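Aminoglycoside 3'-phosphotransferase AphA1-IAB (Acinetobacter baumannii, PDB 4GKH) transfers a phosphate group from a nucleoside triphosphate to the 3'-hydroxyl of kanamycin and related aminoglycosides, thereby conferring resistance to these antibiotics. Local coordinates at residues V34-A39 and V218-I223. Numbering follows the deposited sequence.
Sequences VGQSGA and VGRVGI. With KAN (kanamycin a), chain M.
Stacking of Gln36 on Arg220 carries the contact. The glutamine chain runs out extended from the loop between strands 28-32 and 40-45, with CG anti to the backbone N (chi1 -180°), and reaches the turn at 218-221. There Gln36 CG lies over one face of the guanidinium, toward the rim, 3.6 Å from Arg220 NH2. The amide continues the overlap, its plane only 21° from that of the guanidinium. Beyond the stack, Gln36 OE1 packs 3.8 Å from Gly219 CA.

No direct hydrogen bond joins the segments; two waters do so instead. One accepts from Gln36 NE2 (3.1 Å) and from the backbone N of Arg220 (2.9 Å), while the other donates to Gln36 OE1 (2.8 Å) and accepts from Gly219 N. Both ends of the amide are thus linked through water to successive peptide nitrogens of the type I turn, which would restrict its rotation and suits NE2 as donor and OE1 as acceptor.

Kanamycin spans the same pair: its O8 donates to the Gln36 carbonyl O (2.8 Å) and takes a weak bond from Arg220 NH2 (3.4 Å) at the guanidinium edge. Asp199, the probable proton acceptor, receives a weak hydrogen bond from Gln36 NE2 and forms a long, weak ion pair with Arg220 NH2. In this kinase-like fold, Gln36, through its carbonyl, and more loosely Arg220 thus probably position the aminoglycoside, which also hydrogen-bonds Asp199 OD2.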
loop_
_atom_site.group_PDB
_atom_site.type_symbol
_atom_site.label_atom_id
_atom_site.label_comp_id
_atom_site.label_asym_id
_atom_site.label_seq_id
_atom_site.Cartn_x
_atom_site.Cartn_y
_atom_site.Cartn_z
ATOM N N VAL A 34 -4.483 -2.733 12.418
ATOM C CA VAL A 34 -4.652 -2.713 10.983
ATOM C C VAL A 34 -3.600 -1.706 10.519
ATOM O O VAL A 34 -2.939 -1.078 11.358
ATOM C CB VAL A 34 -6.071 -2.208 10.645
ATOM C CG1 VAL A 34 -6.098 -0.676 10.527
ATOM C CG2 VAL A 34 -6.603 -2.884 9.404
ATOM N N GLY A 35 -3.404 -1.560 9.211
ATOM C CA GLY A 35 -2.518 -0.517 8.706
ATOM C C GLY A 35 -1.067 -0.883 8.401
ATOM O O GLY A 35 -0.472 -1.772 9.026
ATOM N N GLN A 36 -0.493 -0.141 7.456
ATOM C CA GLN A 36 0.808 -0.440 6.844
ATOM C C GLN A 36 2.029 -0.386 7.781
ATOM O O GLN A 36 2.820 -1.328 7.831
ATOM C CB GLN A 36 1.032 0.511 5.661
ATOM C CG GLN A 36 2.338 0.321 4.921
ATOM C CD GLN A 36 2.537 1.381 3.850
ATOM O OE1 GLN A 36 3.016 2.485 4.121
ATOM N NE2 GLN A 36 2.155 1.054 2.628
ATOM N N SER A 37 2.203 0.728 8.486
ATOM C CA SER A 37 3.323 0.869 9.418
ATOM C C SER A 37 2.920 0.394 10.813
ATOM O O SER A 37 1.813 -0.113 11.008
ATOM C CB SER A 37 3.802 2.326 9.476
ATOM O OG SER A 37 2.785 3.187 9.967
ATOM N N GLY A 38 3.818 0.552 11.779
ATOM C CA GLY A 38 3.503 0.211 13.156
ATOM C C GLY A 38 2.822 1.366 13.878
ATOM O O GLY A 38 2.871 1.459 15.108
ATOM N N ALA A 39 2.213 2.272 13.116
ATOM C CA ALA A 39 1.511 3.400 13.719
ATOM C C ALA A 39 0.327 2.921 14.552
ATOM O O ALA A 39 -0.205 1.836 14.320
ATOM C CB ALA A 39 1.054 4.376 12.657
ATOM N N VAL A 218 -0.622 5.326 1.654
ATOM C CA VAL A 218 0.196 5.693 0.497
ATOM C C VAL A 218 1.624 6.080 0.889
ATOM O O VAL A 218 2.326 6.755 0.139
ATOM C CB VAL A 218 -0.463 6.832 -0.291
ATOM C CG1 VAL A 218 -1.819 6.372 -0.840
ATOM C CG2 VAL A 218 -0.644 8.048 0.612
ATOM N N GLY A 219 2.056 5.633 2.064
ATOM C CA GLY A 219 3.370 5.975 2.573
ATOM C C GLY A 219 4.572 5.566 1.736
ATOM O O GLY A 219 5.657 6.113 1.906
ATOM N N ARG A 220 4.390 4.599 0.845
ATOM C CA ARG A 220 5.489 4.111 0.007
ATOM C C ARG A 220 5.376 4.583 -1.454
ATOM O O ARG A 220 6.115 4.102 -2.331
ATOM C CB ARG A 220 5.563 2.566 0.077
ATOM C CG ARG A 220 5.959 2.023 1.478
ATOM C CD ARG A 220 5.876 0.467 1.617
ATOM N NE ARG A 220 6.215 0.083 2.994
ATOM C CZ ARG A 220 5.666 -0.919 3.683
ATOM N NH1 ARG A 220 6.056 -1.145 4.937
ATOM N NH2 ARG A 220 4.735 -1.701 3.134
ATOM N N VAL A 221 4.480 5.538 -1.709
ATOM C CA VAL A 221 4.352 6.130 -3.052
ATOM C C VAL A 221 5.665 6.717 -3.578
ATOM O O VAL A 221 6.369 7.432 -2.862
ATOM C CB VAL A 221 3.237 7.235 -3.104
ATOM C CG1 VAL A 221 3.386 8.123 -4.355
ATOM C CG2 VAL A 221 1.857 6.600 -3.098
ATOM N N GLY A 222 5.986 6.422 -4.838
ATOM C CA GLY A 222 7.122 7.043 -5.497
ATOM C C GLY A 222 7.395 6.402 -6.838
ATOM O O GLY A 222 6.728 5.428 -7.208
ATOM N N ILE A 223 8.352 6.956 -7.582
ATOM C CA ILE A 223 8.740 6.356 -8.855
ATOM C C ILE A 223 9.432 4.998 -8.621
ATOM O O ILE A 223 10.407 4.907 -7.874
ATOM C CB ILE A 223 9.643 7.287 -9.672
ATOM C CG1 ILE A 223 8.910 8.610 -9.981
ATOM C CG2 ILE A 223 10.092 6.578 -10.960
ATOM C CD1 ILE A 223 9.793 9.700 -10.615
HETATM C C1 KAN M . 1.809 -7.197 5.180
HETATM C C2 KAN M . 0.912 -6.023 4.854
HETATM C C3 KAN M . 1.685 -4.732 4.666
HETATM C C4 KAN M . 2.452 -4.444 5.957
HETATM C C5 KAN M . 3.397 -5.601 6.217
HETATM C C6 KAN M . 4.096 -5.248 7.529
HETATM C C7 KAN M . 4.129 -11.019 2.361
HETATM C C8 KAN M . 2.837 -11.087 3.133
HETATM C C9 KAN M . 2.267 -9.653 3.228
HETATM C C10 KAN M . 3.233 -8.720 3.991
HETATM C C11 KAN M . 4.535 -8.661 3.153
HETATM C C12 KAN M . 5.119 -10.065 3.050
HETATM C C13 KAN M . 0.936 -12.648 3.160
HETATM C C14 KAN M . 0.798 -14.004 2.466
HETATM C C15 KAN M . 0.306 -13.931 1.039
HETATM C C16 KAN M . -1.044 -13.248 1.034
HETATM C C17 KAN M . -0.839 -11.859 1.626
HETATM C C18 KAN M . -2.091 -10.959 1.518
HETATM N N1 KAN M . 5.050 -6.306 7.879
HETATM N N2 KAN M . 5.499 -7.784 3.841
HETATM N N3 KAN M . 4.647 -12.406 2.332
HETATM N N4 KAN M . 0.151 -15.283 0.490
HETATM O O5 KAN M . 2.620 -6.819 6.349
HETATM O O6 KAN M . 0.177 -6.329 3.655
HETATM O O7 KAN M . 0.739 -3.688 4.397
HETATM O O8 KAN M . 3.232 -3.249 5.817
HETATM O O9 KAN M . 2.697 -7.384 4.073
HETATM O O10 KAN M . 0.927 -9.662 3.782
HETATM O O11 KAN M . 1.980 -12.014 2.422
HETATM O O12 KAN M . -0.329 -11.958 2.992
HETATM O O13 KAN M . 2.077 -14.638 2.585
HETATM O O14 KAN M . -1.481 -13.136 -0.314
HETATM O O15 KAN M . -1.748 -9.608 1.934
HETATM O O HOH W 1 2.233 2.863 0.091
HETATM O O HOH W 2 1.152 4.452 4.672
#